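Local structure of Beta/gama crystallin family protein (Methanosarcina acetivorans C2A, 5HT9) at residues A[30-35]-A[77-82]; A[36-41]-A[66-71]. The protein binds calcium and magnesium ions through a beta/gamma-crystallin domain built of two Greek-key motifs, its wider cellular role being undefined. All coordinates share one frame; numbering follows the deposited sequence.

Interaction 1 of 2, residues A[30-35]-A[77-82]. With MG (magnesium ion), chain D; MG (magnesium ion), chain E.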
loop_
_atom_site.group_PDB
_atom_site.type_symbol
_atom_site.label_atom_id
_atom_site.label_comp_id
_atom_site.label_asym_id
_atom_site.label_seq_id
_atom_site.Cartn_x
_atom_site.Cartn_y
_atom_site.Cartn_z
ATOM N N ASN A 30 0.632 -1.796 -11.840
ATOM C CA ASN A 30 0.362 -0.426 -12.232
ATOM C C ASN A 30 0.876 0.621 -11.249
ATOM O O ASN A 30 1.434 1.639 -11.653
ATOM C CB ASN A 30 -1.145 -0.248 -12.421
ATOM C CG ASN A 30 -1.805 -1.479 -13.021
ATOM O OD1 ASN A 30 -1.762 -1.691 -14.231
ATOM N ND2 ASN A 30 -2.416 -2.299 -12.173
ATOM N N LEU A 31 0.693 0.376 -9.958
ATOM C CA LEU A 31 0.996 1.414 -8.983
ATOM C C LEU A 31 2.343 1.214 -8.291
ATOM O O LEU A 31 2.609 1.845 -7.260
ATOM C CB LEU A 31 -0.124 1.501 -7.946
ATOM C CG LEU A 31 -1.535 1.750 -8.491
ATOM C CD1 LEU A 31 -2.505 2.116 -7.371
ATOM C CD2 LEU A 31 -1.545 2.816 -9.583
ATOM N N ASN A 32 3.192 0.352 -8.852
ATOM C CA ASN A 32 4.563 0.210 -8.350
ATOM C C ASN A 32 5.259 1.569 -8.345
ATOM O O ASN A 32 5.326 2.244 -9.375
ATOM C CB ASN A 32 5.368 -0.795 -9.192
ATOM C CG ASN A 32 6.809 -0.979 -8.689
ATOM O OD1 ASN A 32 7.283 -0.238 -7.832
ATOM N ND2 ASN A 32 7.513 -1.952 -9.251
ATOM N N ASP A 33 5.773 1.953 -7.176
ATOM C CA ASP A 33 6.461 3.233 -6.986
ATOM C C ASP A 33 5.572 4.440 -7.302
ATOM O O ASP A 33 6.079 5.523 -7.571
ATOM C CB ASP A 33 7.737 3.302 -7.840
ATOM C CG ASP A 33 8.976 2.801 -7.104
ATOM O OD1 ASP A 33 8.847 2.240 -5.988
ATOM O OD2 ASP A 33 10.087 2.988 -7.654
ATOM N N LYS A 34 4.255 4.247 -7.254
ATOM C CA LYS A 34 3.314 5.340 -7.485
ATOM C C LYS A 34 2.310 5.506 -6.349
ATOM O O LYS A 34 1.461 6.393 -6.399
ATOM C CB LYS A 34 2.547 5.128 -8.788
ATOM C CG LYS A 34 3.366 5.307 -10.045
ATOM C CD LYS A 34 2.483 5.112 -11.268
ATOM C CE LYS A 34 3.244 5.397 -12.557
ATOM N NZ LYS A 34 2.356 5.305 -13.755
ATOM N N ILE A 35 2.397 4.667 -5.325
ATOM C CA ILE A 35 1.397 4.707 -4.266
ATOM C C ILE A 35 1.629 5.914 -3.366
ATOM O O ILE A 35 2.719 6.096 -2.831
ATOM C CB ILE A 35 1.405 3.405 -3.446
ATOM C CG1 ILE A 35 1.035 2.227 -4.353
ATOM C CG2 ILE A 35 0.429 3.502 -2.275
ATOM C CD1 ILE A 35 1.225 0.881 -3.690
ATOM N N SER A 77 7.108 4.901 -3.318
ATOM C CA SER A 77 8.131 3.906 -3.001
ATOM C C SER A 77 7.582 2.485 -2.859
ATOM O O SER A 77 8.256 1.516 -3.190
ATOM C CB SER A 77 8.844 4.286 -1.706
ATOM O OG SER A 77 9.662 5.426 -1.905
ATOM N N ILE A 78 6.372 2.360 -2.332
ATOM C CA ILE A 78 5.796 1.039 -2.120
ATOM C C ILE A 78 5.700 0.273 -3.433
ATOM O O ILE A 78 5.159 0.773 -4.418
ATOM C CB ILE A 78 4.417 1.129 -1.466
ATOM C CG1 ILE A 78 4.545 1.796 -0.092
ATOM C CG2 ILE A 78 3.805 -0.262 -1.349
ATOM C CD1 ILE A 78 3.230 2.065 0.590
ATOM N N SER A 79 6.264 -0.929 -3.445
ATOM C CA SER A 79 6.380 -1.715 -4.669
ATOM C C SER A 79 5.796 -3.117 -4.508
ATOM O O SER A 79 5.623 -3.839 -5.489
ATOM C CB SER A 79 7.850 -1.807 -5.108
ATOM O OG SER A 79 8.357 -0.534 -5.467
ATOM N N SER A 80 5.517 -3.513 -3.268
ATOM C CA SER A 80 4.750 -4.726 -3.011
ATOM C C SER A 80 4.120 -4.628 -1.633
ATOM O O SER A 80 4.541 -3.821 -0.812
ATOM C CB SER A 80 5.628 -5.983 -3.115
ATOM O OG SER A 80 6.763 -5.880 -2.274
ATOM N N PHE A 81 3.090 -5.427 -1.391
ATOM C CA PHE A 81 2.482 -5.470 -0.065
ATOM C C PHE A 81 1.694 -6.756 0.130
ATOM O O PHE A 81 1.255 -7.370 -0.830
ATOM C CB PHE A 81 1.594 -4.237 0.169
ATOM C CG PHE A 81 0.566 -3.985 -0.913
ATOM C CD1 PHE A 81 -0.681 -4.591 -0.858
ATOM C CD2 PHE A 81 0.829 -3.110 -1.946
ATOM C CE1 PHE A 81 -1.647 -4.340 -1.837
ATOM C CE2 PHE A 81 -0.133 -2.854 -2.938
ATOM C CZ PHE A 81 -1.367 -3.470 -2.875
ATOM N N ARG A 82 1.553 -7.185 1.376
ATOM C CA ARG A 82 0.862 -8.432 1.658
ATOM C C ARG A 82 0.341 -8.451 3.077
ATOM O O ARG A 82 0.745 -7.656 3.908
ATOM C CB ARG A 82 1.782 -9.629 1.450
ATOM C CG ARG A 82 2.909 -9.713 2.451
ATOM C CD ARG A 82 3.575 -11.042 2.282
ATOM N NE ARG A 82 4.991 -10.996 2.585
ATOM C CZ ARG A 82 5.813 -12.006 2.345
ATOM N NH1 ARG A 82 5.329 -13.123 1.812
ATOM N NH2 ARG A 82 7.097 -11.899 2.648
HETATM MG MG MG D . 9.657 0.872 -4.627
HETATM MG MG MG E . 2.019 8.716 -6.573
HETATM O O HOH W 1 4.973 4.916 -1.615
HETATM O O HOH W 2 11.023 2.184 -3.864
HETATM O O HOH W 3 11.119 0.153 -6.042
#

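Interaction 2 of 2, residues A[36-41]-A[66-71]. With MG (magnesium ion), chain E.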
loop_
_atom_site.group_PDB
_atom_site.type_symbol
_atom_site.label_atom_id
_atom_site.label_comp_id
_atom_site.label_asym_id
_atom_site.label_seq_id
_atom_site.Cartn_x
_atom_site.Cartn_y
_atom_site.Cartn_z
ATOM N N SER A 36 0.596 6.741 -3.208
ATOM C CA SER A 36 0.739 7.985 -2.476
ATOM C C SER A 36 -0.240 8.104 -1.323
ATOM O O SER A 36 -0.048 8.926 -0.440
ATOM C CB SER A 36 0.574 9.182 -3.424
ATOM O OG SER A 36 1.683 9.267 -4.305
ATOM N N SER A 37 -1.310 7.313 -1.358
ATOM C CA SER A 37 -2.214 7.225 -0.225
ATOM C C SER A 37 -2.822 5.832 -0.173
ATOM O O SER A 37 -2.796 5.086 -1.159
ATOM C CB SER A 37 -3.302 8.307 -0.287
ATOM O OG SER A 37 -4.012 8.238 -1.512
ATOM N N ILE A 38 -3.329 5.480 1.005
ATOM C CA ILE A 38 -3.752 4.115 1.307
ATOM C C ILE A 38 -4.958 4.094 2.229
ATOM O O ILE A 38 -4.992 4.825 3.210
ATOM C CB ILE A 38 -2.628 3.322 2.020
ATOM C CG1 ILE A 38 -1.345 3.270 1.187
ATOM C CG2 ILE A 38 -3.102 1.923 2.391
ATOM C CD1 ILE A 38 -0.167 2.657 1.977
ATOM N N LYS A 39 -5.926 3.234 1.943
ATOM C CA LYS A 39 -6.971 2.917 2.917
ATOM C C LYS A 39 -6.865 1.453 3.288
ATOM O O LYS A 39 -7.173 0.591 2.475
ATOM C CB LYS A 39 -8.375 3.194 2.364
ATOM C CG LYS A 39 -8.679 4.641 2.041
ATOM C CD LYS A 39 -10.059 4.753 1.404
ATOM C CE LYS A 39 -10.324 6.167 0.913
ATOM N NZ LYS A 39 -11.652 6.246 0.253
ATOM N N VAL A 40 -6.430 1.154 4.504
ATOM C CA VAL A 40 -6.525 -0.225 4.954
ATOM C C VAL A 40 -7.930 -0.454 5.505
ATOM O O VAL A 40 -8.351 0.214 6.448
ATOM C CB VAL A 40 -5.482 -0.574 6.025
ATOM C CG1 VAL A 40 -5.666 -2.026 6.469
ATOM C CG2 VAL A 40 -4.065 -0.373 5.474
ATOM N N LYS A 41 -8.656 -1.384 4.892
ATOM C CA LYS A 41 -10.028 -1.671 5.294
ATOM C C LYS A 41 -10.082 -2.701 6.418
ATOM O O LYS A 41 -10.806 -2.535 7.403
ATOM C CB LYS A 41 -10.839 -2.163 4.099
ATOM C CG LYS A 41 -11.024 -1.117 3.010
ATOM C CD LYS A 41 -11.703 0.119 3.573
ATOM C CE LYS A 41 -12.339 0.960 2.468
ATOM N NZ LYS A 41 -13.254 2.014 3.026
ATOM N N SER A 66 -4.080 9.512 4.126
ATOM C CA SER A 66 -4.271 10.412 2.983
ATOM C C SER A 66 -2.959 10.748 2.295
ATOM O O SER A 66 -2.935 11.242 1.165
ATOM C CB SER A 66 -4.967 11.701 3.428
ATOM O OG SER A 66 -4.174 12.393 4.386
ATOM N N SER A 67 -1.858 10.495 2.987
ATOM C CA SER A 67 -0.553 10.523 2.355
ATOM C C SER A 67 0.315 9.491 3.056
ATOM O O SER A 67 0.213 9.310 4.270
ATOM C CB SER A 67 0.079 11.913 2.426
ATOM O OG SER A 67 0.469 12.211 3.753
ATOM N N VAL A 68 1.144 8.789 2.297
ATOM C CA VAL A 68 1.969 7.762 2.906
ATOM C C VAL A 68 3.071 8.440 3.705
ATOM O O VAL A 68 3.492 7.913 4.727
ATOM C CB VAL A 68 2.548 6.786 1.867
ATOM C CG1 VAL A 68 1.416 5.944 1.272
ATOM C CG2 VAL A 68 3.318 7.533 0.764
ATOM N N GLU A 69 3.502 9.625 3.269
ATOM C CA GLU A 69 4.484 10.398 4.041
ATOM C C GLU A 69 4.025 10.624 5.486
ATOM O O GLU A 69 4.824 10.537 6.420
ATOM C CB GLU A 69 4.770 11.750 3.377
ATOM C CG GLU A 69 5.577 11.691 2.078
ATOM C CD GLU A 69 7.056 11.386 2.293
ATOM O OE1 GLU A 69 7.513 11.398 3.460
ATOM O OE2 GLU A 69 7.768 11.135 1.287
ATOM N N SER A 70 2.736 10.897 5.670
ATOM C CA SER A 70 2.188 11.121 7.003
ATOM C C SER A 70 2.248 9.876 7.854
ATOM O O SER A 70 2.229 9.958 9.084
ATOM C CB SER A 70 0.739 11.584 6.932
ATOM O OG SER A 70 -0.146 10.477 6.840
ATOM N N ALA A 71 2.286 8.722 7.199
ATOM C CA ALA A 71 2.337 7.446 7.897
ATOM C C ALA A 71 3.771 6.942 8.042
ATOM O O ALA A 71 3.989 5.785 8.379
ATOM C CB ALA A 71 1.486 6.415 7.166
HETATM MG MG MG E . 2.019 8.716 -6.573
#

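Interaction 1 of 2, residues A[30-35]-A[77-82]
Asp33 and Ser79 meet at one magnesium ion of a beta/gamma-crystallin domain, where the first Greek key supplies Asp33 and the second supplies the other protein ligands. The ion takes Asp33 OD1, Ser77 O, Ser79 OG and two waters, and the backbone oxygen of Glu49 completes six ligands. Followed outward, Ser79 first places CB 3.2 Å from Asn32 OD1. A chi1 of -65°, with OG beside the backbone N, turns the hydroxyl toward the metal, which Ser79 OG binds at 2.1 Å. The same OG donates to Asn32 OD1 at 2.6 Å, standing above the amide's carbonyl plane, 36° out of it. With its proton given to the amide, the hydroxyl probably offers the cation the unprotonated side of its oxygen. Replacing Asn32 by an alanine is likely to leave the Ser79 hydroxyl without its acceptor and freer to turn away from the ion. Behind the site, Asp33 N donates to Ile78 O at 3.1 Å, and a water joins Ile35 O to Ser77 N. Deeper in, the side chains of Ile35 and Ile78 cross at about a right angle, and Ile35 CD1 rests 3.7 Å from Ile78 CG2 and 4.0 Å from Phe81 CE2.

Interaction 2 of 2, residues A[36-41]-A[66-71]
Val68 bonds through its backbone to Ser36, at the classic beta bulge leading into strand 37-42, and packs its side chain on Ile38 within the strand. Val68 N donates to Ser36 O at 3.0 Å, from well above the carbonyl plane and with a bent N-H...O angle of 140°. The same oxygen receives a CA-H contact from Ser67 CA at 3.3 Å, while both methyls of Val68 lie close by it. The inner side is buried and closely packed: CG1 of Val68, anti to the carbonyl carbon (chi1 -68°), meets Ile38 CD1 at 3.7 Å, the two side chains crossing nearly at right angles. Ile38 also reaches Phe47 of the other sheet, which places this pair in the core of the crystallin sandwich. On the outer side Ser66 and Ser67 are partly open to solvent. There Ser37 offers CB to Ser66 O, while its hydroxyl turns to His10 and Phe13. Ser67 OG accepts from Ser70 N in an ST motif, and Ser70 OG returns a bond to Ser67 O at 2.8 Å, so the turn is braced from within. Ser36 thus divides its chemistry: its carbonyl holds the loop, whereas OG binds a magnesium ion at 2.4 Å and hydrogen-bonds to Asp75 OD1, which suggests that the position of this metal ligand is coupled to the loop at 66-71.

The first segments of the two interactions are contiguous, 30-35 running into 36-41, and interaction 2 is nested inside the loop closed by interaction 1. Their centres lie 12 Å apart. Interaction 1 joins the loop before strand 37-42 to the turn leading into strand 80-83 of the three-stranded sheet, whereas interaction 2 joins strand 37-42 of the four-stranded sheet to the loop after strand 63-65. They touch in the core, where Ile78 CD1 lies 3.7 Å from Ile38 CD1. Lys34 O and Ser36 OG share the second magnesium ion with Glu9 and Asn76, just as Asp33 joins Glu49, Ser77 and Ser79 at the first, so each site draws ligands from both Greek keys.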